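Local coordinates for type III CBASS phage resistance system CD-NTase-associated protein Cap8 (Pseudomonas aeruginosa, PDB 6P8P), which is a HORMA-domain protein that probably helps regulate a bacterial cGAS-like nucleotidyltransferase in immunity against bacteriophages, at residues L27-L40 with E88-M102. The protein carries 2 engineered substitutions. Residues are numbered along the deposited sequence; the frame is centred on the assembly and turned at random.
Sequences LLTQGKDGTARSEL and EEVLGFEPLKGDWGM. Engineered in segment 88-102: Met102 (natural residue Val).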
ATOM      1  N   LEU A  27       6.162   5.783  17.803  1.00 17.95           N
ATOM      2  CA  LEU A  27       5.346   5.925  19.000  1.00 19.45           C
ATOM      3  C   LEU A  27       5.060   4.572  19.637  1.00 19.28           C
ATOM      4  O   LEU A  27       5.145   4.410  20.865  1.00 21.18           O
ATOM      5  CB  LEU A  27       4.039   6.611  18.645  1.00 16.67           C
ATOM      6  CG  LEU A  27       3.125   6.886  19.839  1.00 29.61           C
ATOM      7  CD1 LEU A  27       3.499   8.197  20.515  1.00 27.88           C
ATOM      8  CD2 LEU A  27       1.666   6.879  19.395  1.00 35.50           C
ATOM      9  N   LEU A  28       4.756   3.575  18.813  1.00 17.58           N
ATOM     10  CA  LEU A  28       4.299   2.294  19.334  1.00 14.35           C
ATOM     11  C   LEU A  28       5.409   1.327  19.684  1.00 20.79           C
ATOM     12  O   LEU A  28       5.156   0.403  20.462  1.00 22.76           O
ATOM     13  CB  LEU A  28       3.365   1.634  18.336  1.00 16.06           C
ATOM     14  CG  LEU A  28       2.035   2.327  18.105  1.00 18.01           C
ATOM     15  CD1 LEU A  28       1.257   1.675  16.957  1.00 19.67           C
ATOM     16  CD2 LEU A  28       1.200   2.326  19.375  1.00 23.63           C
ATOM     17  N   THR A  29       6.619   1.512  19.148  1.00 19.37           N
ATOM     18  CA  THR A  29       7.699   0.562  19.377  1.00 16.83           C
ATOM     19  C   THR A  29       8.822   1.129  20.210  1.00 24.75           C
ATOM     20  O   THR A  29       9.575   0.350  20.800  1.00 23.31           O
ATOM     21  CB  THR A  29       8.287   0.043  18.059  1.00 21.31           C
ATOM     22  OG1 THR A  29       8.847   1.121  17.305  1.00 21.81           O
ATOM     23  CG2 THR A  29       7.214  -0.671  17.240  1.00 19.39           C
ATOM     24  N   GLN A  30       8.964   2.450  20.254  1.00 20.47           N
ATOM     25  CA  GLN A  30       9.803   3.113  21.263  1.00 22.83           C
ATOM     26  C   GLN A  30      11.255   2.655  21.157  1.00 29.16           C
ATOM     27  O   GLN A  30      11.912   2.374  22.153  1.00 31.16           O
ATOM     28  CB  GLN A  30       9.252   2.878  22.673  1.00 25.55           C
ATOM     29  CG  GLN A  30       7.863   3.473  22.903  1.00 22.58           C
ATOM     30  CD  GLN A  30       7.246   3.084  24.223  1.00 28.14           C
ATOM     31  OE1 GLN A  30       7.578   2.042  24.801  1.00 30.07           O
ATOM     32  NE2 GLN A  30       6.325   3.917  24.713  1.00 31.05           N
ATOM     33  N   GLY A  31      11.743   2.546  19.930  1.00 29.28           N
ATOM     34  CA  GLY A  31      13.120   2.199  19.695  1.00 41.25           C
ATOM     35  C   GLY A  31      13.478   0.741  19.838  1.00 36.48           C
ATOM     36  O   GLY A  31      14.663   0.410  19.766  1.00 38.95           O
ATOM     37  N   LYS A  32      12.516  -0.150  20.026  1.00 26.34           N
ATOM     38  CA  LYS A  32      12.826  -1.561  20.226  1.00 28.94           C
ATOM     39  C   LYS A  32      12.860  -2.292  18.888  1.00 25.06           C
ATOM     40  O   LYS A  32      11.865  -2.312  18.165  1.00 28.85           O
ATOM     41  CB  LYS A  32      11.803  -2.227  21.135  1.00 35.72           C
ATOM     42  CG  LYS A  32      11.779  -1.691  22.530  1.00 56.82           C
ATOM     43  CD  LYS A  32      10.822  -2.497  23.366  1.00 62.89           C
ATOM     44  CE  LYS A  32      10.465  -1.753  24.636  1.00 62.95           C
ATOM     45  NZ  LYS A  32       9.193  -2.269  25.190  1.00 69.20           N
ATOM     46  N   ASP A  33      14.002  -2.901  18.574  1.00 26.33           N
ATOM     47  CA  ASP A  33      14.222  -3.678  17.347  1.00 32.55           C
ATOM     48  C   ASP A  33      13.729  -5.096  17.610  1.00 35.79           C
ATOM     49  O   ASP A  33      14.439  -5.946  18.136  1.00 39.55           O
ATOM     50  CB  ASP A  33      15.701  -3.642  16.961  1.00 35.93           C
ATOM     51  CG  ASP A  33      16.031  -4.500  15.746  1.00 40.70           C
ATOM     52  OD1 ASP A  33      15.295  -4.395  14.748  1.00 32.44           O
ATOM     53  OD2 ASP A  33      17.060  -5.241  15.780  1.00 34.76           O
ATOM     54  N   GLY A  34      12.485  -5.359  17.238  1.00 24.92           N
ATOM     55  CA  GLY A  34      11.901  -6.674  17.450  1.00 22.84           C
ATOM     56  C   GLY A  34      10.915  -7.061  16.379  1.00 18.84           C
ATOM     57  O   GLY A  34      10.771  -6.344  15.384  1.00 22.10           O
ATOM     58  N   THR A  35      10.229  -8.184  16.573  1.00 18.83           N
ATOM     59  CA  THR A  35       9.272  -8.627  15.566  1.00 19.66           C
ATOM     60  C   THR A  35       8.088  -7.675  15.437  1.00 17.51           C
ATOM     61  O   THR A  35       7.553  -7.517  14.342  1.00 20.77           O
ATOM     62  CB  THR A  35       8.765 -10.037  15.868  1.00 24.78           C
ATOM     63  OG1 THR A  35       8.126 -10.068  17.145  1.00 30.10           O
ATOM     64  CG2 THR A  35       9.889 -11.009  15.876  1.00 19.44           C
ATOM     65  N   ALA A  36       7.640  -7.059  16.533  1.00 21.99           N
ATOM     66  CA  ALA A  36       6.535  -6.102  16.415  1.00 25.68           C
ATOM     67  C   ALA A  36       6.895  -4.954  15.470  1.00 20.07           C
ATOM     68  O   ALA A  36       6.130  -4.606  14.555  1.00 19.07           O
ATOM     69  CB  ALA A  36       6.146  -5.571  17.798  1.00 20.52           C
ATOM     70  N   ARG A  37       8.063  -4.342  15.674  1.00 20.92           N
ATOM     71  CA  ARG A  37       8.444  -3.230  14.818  1.00 17.21           C
ATOM     72  C   ARG A  37       8.620  -3.700  13.388  1.00 18.45           C
ATOM     73  O   ARG A  37       8.229  -2.998  12.443  1.00 20.88           O
ATOM     74  CB  ARG A  37       9.732  -2.565  15.280  1.00 20.87           C
ATOM     75  CG  ARG A  37      10.060  -1.314  14.502  1.00 22.41           C
ATOM     76  CD  ARG A  37      11.159  -0.480  15.142  1.00 25.42           C
ATOM     77  NE  ARG A  37      12.471  -1.008  14.835  1.00 35.58           N
ATOM     78  CZ  ARG A  37      13.613  -0.531  15.325  1.00 50.87           C
ATOM     79  NH1 ARG A  37      13.598   0.490  16.178  1.00 53.73           N
ATOM     80  NH2 ARG A  37      14.767  -1.079  14.963  1.00 53.79           N
ATOM     81  N   SER A  38       9.199  -4.895  13.212  1.00 17.87           N
ATOM     82  CA  SER A  38       9.358  -5.439  11.863  1.00 16.45           C
ATOM     83  C   SER A  38       8.018  -5.634  11.184  1.00 17.66           C
ATOM     84  O   SER A  38       7.880  -5.363   9.982  1.00 19.69           O
ATOM     85  CB  SER A  38      10.122  -6.768  11.914  1.00 20.56           C
ATOM     86  OG  SER A  38      11.484  -6.536  12.255  1.00 29.30           O
ATOM     87  N   GLU A  39       7.019  -6.136  11.919  1.00 17.04           N
ATOM     88  CA  GLU A  39       5.715  -6.339  11.304  1.00 19.59           C
ATOM     89  C   GLU A  39       5.055  -5.011  10.944  1.00 16.72           C
ATOM     90  O   GLU A  39       4.470  -4.882   9.864  1.00 17.88           O
ATOM     91  CB  GLU A  39       4.790  -7.140  12.204  1.00 25.01           C
ATOM     92  CG  GLU A  39       5.030  -8.644  12.153  1.00 38.26           C
ATOM     93  CD  GLU A  39       3.994  -9.459  12.924  1.00 48.77           C
ATOM     94  OE1 GLU A  39       2.804  -9.085  12.973  1.00 30.89           O
ATOM     95  OE2 GLU A  39       4.376 -10.502  13.489  1.00 49.61           O
ATOM     96  N   LEU A  40       5.121  -4.031  11.839  1.00 17.63           N
ATOM     97  CA  LEU A  40       4.559  -2.716  11.523  1.00 14.23           C
ATOM     98  C   LEU A  40       5.231  -2.103  10.297  1.00 16.94           C
ATOM     99  O   LEU A  40       4.559  -1.519   9.434  1.00 18.17           O
ATOM    100  CB  LEU A  40       4.689  -1.789  12.726  1.00 14.01           C
ATOM    101  CG  LEU A  40       3.541  -1.842  13.740  1.00 23.37           C
ATOM    102  CD1 LEU A  40       3.384  -3.150  14.390  1.00 36.20           C
ATOM    103  CD2 LEU A  40       3.859  -0.755  14.806  1.00 23.40           C
ATOM    104  N   GLU A  88       1.168  14.258  20.057  1.00 19.79           N
ATOM    105  CA  GLU A  88       2.166  13.267  19.692  1.00 20.70           C
ATOM    106  C   GLU A  88       3.058  12.906  20.869  1.00 21.38           C
ATOM    107  O   GLU A  88       4.175  12.433  20.667  1.00 22.75           O
ATOM    108  CB  GLU A  88       2.967  13.806  18.501  1.00 22.15           C
ATOM    109  CG  GLU A  88       2.036  14.139  17.310  1.00 26.10           C
ATOM    110  CD  GLU A  88       2.754  14.667  16.070  1.00 36.12           C
ATOM    111  OE1 GLU A  88       3.993  14.856  16.112  1.00 28.94           O
ATOM    112  OE2 GLU A  88       2.055  14.913  15.057  1.00 25.42           O
ATOM    113  N   GLU A  89       2.565  13.090  22.096  1.00 21.92           N
ATOM    114  CA  GLU A  89       3.364  12.805  23.276  1.00 22.28           C
ATOM    115  C   GLU A  89       3.772  11.338  23.301  1.00 21.05           C
ATOM    116  O   GLU A  89       3.029  10.452  22.871  1.00 23.66           O
ATOM    117  CB  GLU A  89       2.571  13.128  24.556  1.00 26.19           C
ATOM    118  CG  GLU A  89       2.444  14.596  24.869  1.00 36.65           C
ATOM    119  CD  GLU A  89       1.468  14.874  26.011  1.00 49.44           C
ATOM    120  OE1 GLU A  89       0.776  15.915  25.951  1.00 56.52           O
ATOM    121  OE2 GLU A  89       1.391  14.047  26.957  1.00 32.68           O
ATOM    122  N   VAL A  90       4.946  11.080  23.871  1.00 22.05           N
ATOM    123  CA  VAL A  90       5.364   9.709  24.126  1.00 19.78           C
ATOM    124  C   VAL A  90       4.372   9.022  25.052  1.00 25.19           C
ATOM    125  O   VAL A  90       3.798   9.631  25.957  1.00 20.84           O
ATOM    126  CB  VAL A  90       6.782   9.686  24.718  1.00 27.77           C
ATOM    127  CG1 VAL A  90       7.208   8.277  25.068  1.00 28.59           C
ATOM    128  CG2 VAL A  90       7.770  10.317  23.745  1.00 26.91           C
ATOM    129  N   LEU A  91       4.178   7.736  24.826  1.00 18.22           N
ATOM    130  CA  LEU A  91       3.253   6.946  25.620  1.00 20.18           C
ATOM    131  C   LEU A  91       3.949   6.465  26.886  1.00 23.61           C
ATOM    132  O   LEU A  91       5.110   6.039  26.843  1.00 26.06           O
ATOM    133  CB  LEU A  91       2.753   5.743  24.800  1.00 19.49           C
ATOM    134  CG  LEU A  91       1.808   6.125  23.660  1.00 19.08           C
ATOM    135  CD1 LEU A  91       1.637   4.934  22.715  1.00 17.96           C
ATOM    136  CD2 LEU A  91       0.453   6.574  24.139  1.00 23.80           C
ATOM    137  N   GLY A  92       3.221   6.516  28.007  1.00 27.32           N
ATOM    138  CA  GLY A  92       3.785   6.142  29.292  1.00 24.63           C
ATOM    139  C   GLY A  92       3.629   4.673  29.646  1.00 32.51           C
ATOM    140  O   GLY A  92       3.365   4.343  30.807  1.00 35.34           O
ATOM    141  N   PHE A  93       3.801   3.790  28.655  1.00 22.42           N
ATOM    142  CA  PHE A  93       3.699   2.344  28.804  1.00 24.27           C
ATOM    143  C   PHE A  93       4.241   1.721  27.520  1.00 31.24           C
ATOM    144  O   PHE A  93       4.449   2.413  26.519  1.00 25.69           O
ATOM    145  CB  PHE A  93       2.258   1.897  29.051  1.00 24.10           C
ATOM    146  CG  PHE A  93       1.287   2.357  27.997  1.00 21.36           C
ATOM    147  CD1 PHE A  93       0.687   3.593  28.075  1.00 22.97           C
ATOM    148  CD2 PHE A  93       0.981   1.535  26.910  1.00 25.82           C
ATOM    149  CE1 PHE A  93      -0.194   4.031  27.095  1.00 29.58           C
ATOM    150  CE2 PHE A  93       0.098   1.965  25.935  1.00 22.67           C
ATOM    151  CZ  PHE A  93      -0.492   3.210  26.023  1.00 23.54           C
ATOM    152  N   GLU A  94       4.474   0.398  27.559  1.00 27.63           N
ATOM    153  CA  GLU A  94       4.923  -0.351  26.381  1.00 26.42           C
ATOM    154  C   GLU A  94       3.707  -0.683  25.513  1.00 23.33           C
ATOM    155  O   GLU A  94       2.925  -1.575  25.861  1.00 22.57           O
ATOM    156  CB  GLU A  94       5.662  -1.628  26.792  1.00 26.65           C
ATOM    157  CG  GLU A  94       6.114  -2.489  25.602  1.00 36.79           C
ATOM    158  CD  GLU A  94       6.849  -3.765  26.009  1.00 46.38           C
ATOM    159  OE1 GLU A  94       7.198  -3.904  27.200  1.00 40.50           O
ATOM    160  OE2 GLU A  94       7.100  -4.622  25.134  1.00 45.81           O
ATOM    161  N   PRO A  95       3.497   0.012  24.390  1.00 21.20           N
ATOM    162  CA  PRO A  95       2.173  -0.006  23.758  1.00 20.30           C
ATOM    163  C   PRO A  95       1.845  -1.303  23.012  1.00 22.51           C
ATOM    164  O   PRO A  95       0.677  -1.520  22.666  1.00 23.15           O
ATOM    165  CB  PRO A  95       2.238   1.184  22.793  1.00 18.22           C
ATOM    166  CG  PRO A  95       3.399   2.006  23.210  1.00 26.06           C
ATOM    167  CD  PRO A  95       4.380   1.034  23.788  1.00 26.62           C
ATOM    168  N   LEU A  96       2.826  -2.150  22.727  1.00 19.77           N
ATOM    169  CA  LEU A  96       2.566  -3.441  22.096  1.00 21.77           C
ATOM    170  C   LEU A  96       3.006  -4.606  22.987  1.00 21.27           C
ATOM    171  O   LEU A  96       3.347  -5.683  22.509  1.00 23.91           O
ATOM    172  CB  LEU A  96       3.242  -3.517  20.733  1.00 27.08           C
ATOM    173  CG  LEU A  96       2.791  -2.467  19.706  1.00 20.33           C
ATOM    174  CD1 LEU A  96       3.537  -2.659  18.394  1.00 25.99           C
ATOM    175  CD2 LEU A  96       1.302  -2.492  19.461  1.00 23.01           C
ATOM    176  N   LYS A  97       2.943  -4.416  24.292  1.00 22.37           N
ATOM    177  CA  LYS A  97       3.382  -5.444  25.228  1.00 23.99           C
ATOM    178  C   LYS A  97       2.577  -6.726  25.064  1.00 22.48           C
ATOM    179  O   LYS A  97       1.344  -6.697  24.963  1.00 25.05           O
ATOM    180  CB  LYS A  97       3.248  -4.908  26.648  1.00 24.29           C
ATOM    181  CG  LYS A  97       3.849  -5.827  27.711  1.00 26.85           C
ATOM    182  CD  LYS A  97       3.699  -5.147  29.070  1.00 27.42           C
ATOM    183  CE  LYS A  97       4.590  -5.814  30.107  1.00 37.66           C
ATOM    184  NZ  LYS A  97       4.368  -7.276  30.133  1.00 47.68           N
ATOM    185  N   GLY A  98       3.282  -7.856  25.031  1.00 30.01           N
ATOM    186  CA  GLY A  98       2.595  -9.133  25.129  1.00 30.14           C
ATOM    187  C   GLY A  98       1.839  -9.473  23.869  1.00 24.68           C
ATOM    188  O   GLY A  98       2.335  -9.306  22.755  1.00 25.02           O
ATOM    189  N   ASP A  99       0.605  -9.946  24.054  1.00 25.94           N
ATOM    190  CA  ASP A  99      -0.269 -10.404  22.969  1.00 30.57           C
ATOM    191  C   ASP A  99      -0.917  -9.174  22.335  1.00 23.23           C
ATOM    192  O   ASP A  99      -2.031  -8.766  22.663  1.00 29.21           O
ATOM    193  CB  ASP A  99      -1.309 -11.380  23.497  1.00 39.30           C
ATOM    194  CG  ASP A  99      -2.244 -11.866  22.422  1.00 48.54           C
ATOM    195  OD1 ASP A  99      -1.891 -11.783  21.239  1.00 37.56           O
ATOM    196  OD2 ASP A  99      -3.342 -12.331  22.764  1.00 44.21           O
ATOM    197  N   TRP A 100      -0.190  -8.567  21.412  1.00 20.88           N
ATOM    198  CA  TRP A 100      -0.579  -7.276  20.870  1.00 21.22           C
ATOM    199  C   TRP A 100      -1.353  -7.438  19.572  1.00 19.97           C
ATOM    200  O   TRP A 100      -1.307  -8.479  18.909  1.00 22.77           O
ATOM    201  CB  TRP A 100       0.658  -6.398  20.638  1.00 21.32           C
ATOM    202  CG  TRP A 100       1.601  -6.896  19.588  1.00 19.85           C
ATOM    203  CD1 TRP A 100       2.665  -7.746  19.764  1.00 22.20           C
ATOM    204  CD2 TRP A 100       1.584  -6.560  18.189  1.00 18.92           C
ATOM    205  NE1 TRP A 100       3.305  -7.955  18.569  1.00 21.67           N
ATOM    206  CE2 TRP A 100       2.648  -7.254  17.581  1.00 19.23           C
ATOM    207  CE3 TRP A 100       0.757  -5.758  17.391  1.00 21.12           C
ATOM    208  CZ2 TRP A 100       2.923  -7.145  16.227  1.00 25.42           C
ATOM    209  CZ3 TRP A 100       1.027  -5.668  16.042  1.00 22.37           C
ATOM    210  CH2 TRP A 100       2.093  -6.353  15.473  1.00 20.31           C
ATOM    211  N   GLY A 101      -2.084  -6.383  19.221  1.00 19.16           N
ATOM    212  CA  GLY A 101      -2.760  -6.334  17.940  1.00 19.17           C
ATOM    213  C   GLY A 101      -2.919  -4.898  17.517  1.00 25.78           C
ATOM    214  O   GLY A 101      -2.733  -3.962  18.299  1.00 18.58           O
ATOM    215  N   MET A 102      -3.255  -4.717  16.243  0.67 18.78           N
ATOM    216  CA  MET A 102      -3.513  -3.398  15.695  0.67 13.43           C
ATOM    217  C   MET A 102      -4.660  -3.483  14.704  0.67 19.51           C
ATOM    218  O   MET A 102      -4.713  -4.402  13.882  0.67 22.03           O
ATOM    219  CB  MET A 102      -2.282  -2.811  14.997  0.67 19.31           C
ATOM    220  CG  MET A 102      -1.217  -2.326  15.914  0.67 27.95           C
ATOM    221  SD  MET A 102       0.024  -1.433  15.011  0.67 29.60           S
ATOM    222  CE  MET A 102      -0.928  -0.046  14.367  0.67 24.25           C
TER
HETATM  223  O   HOH W   1       5.805   6.221  22.701  1.00 20.05           O
HETATM  224  O   HOH W   2       5.804  -1.763  22.206  1.00 24.49           O
HETATM  225  O   HOH W   3       5.317  -9.868  17.073  1.00 34.47           O
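Ala36 presses its CB onto one face of the Trp100 ring, 3.4 Å above the plane and offset toward the rim. Leu96 CD1 lies over the same ring and also packs against Ala36 CB at 4.0 Å. With chi1 66° and chi2 -90°, the indole is turned to put that face against Ala36. Leu40 and the indole run antiparallel past one another, Leu40 CD1 3.6 Å from Trp100 CH2. In one of two modelled conformers of the engineered Met102, SD lies 3.8 Å from Leu40 CG.

At the other end, Leu27 CG and CD2 each lie 3.8 Å from Leu91 CD1, the side chains roughly perpendicular, while Leu28 CD2 meets Pro95 CB at 3.8 Å. Gln30, extended beyond CG, donates an N-H from NE2 to Phe93 O (3.0 Å, N-H...O 144°), tilted out of the carbonyl plane.

Three waters bridge the segments. One accepts from Gln30 NE2 and Leu91 N and donates to Leu27 O; a second joins Leu28 O to Leu96 N; a third, at the indole edge, links Trp100 NE1 to Thr35 OG1.

Arg124 makes a cation-pi contact with Trp100. The loop before strand 101-106, and Met102 within it, lie against the end of helix 17-29, the start of helix 35-42 and the turn joining them, with Leu28 and Leu96 both reaching Ala63 of strand 61-64.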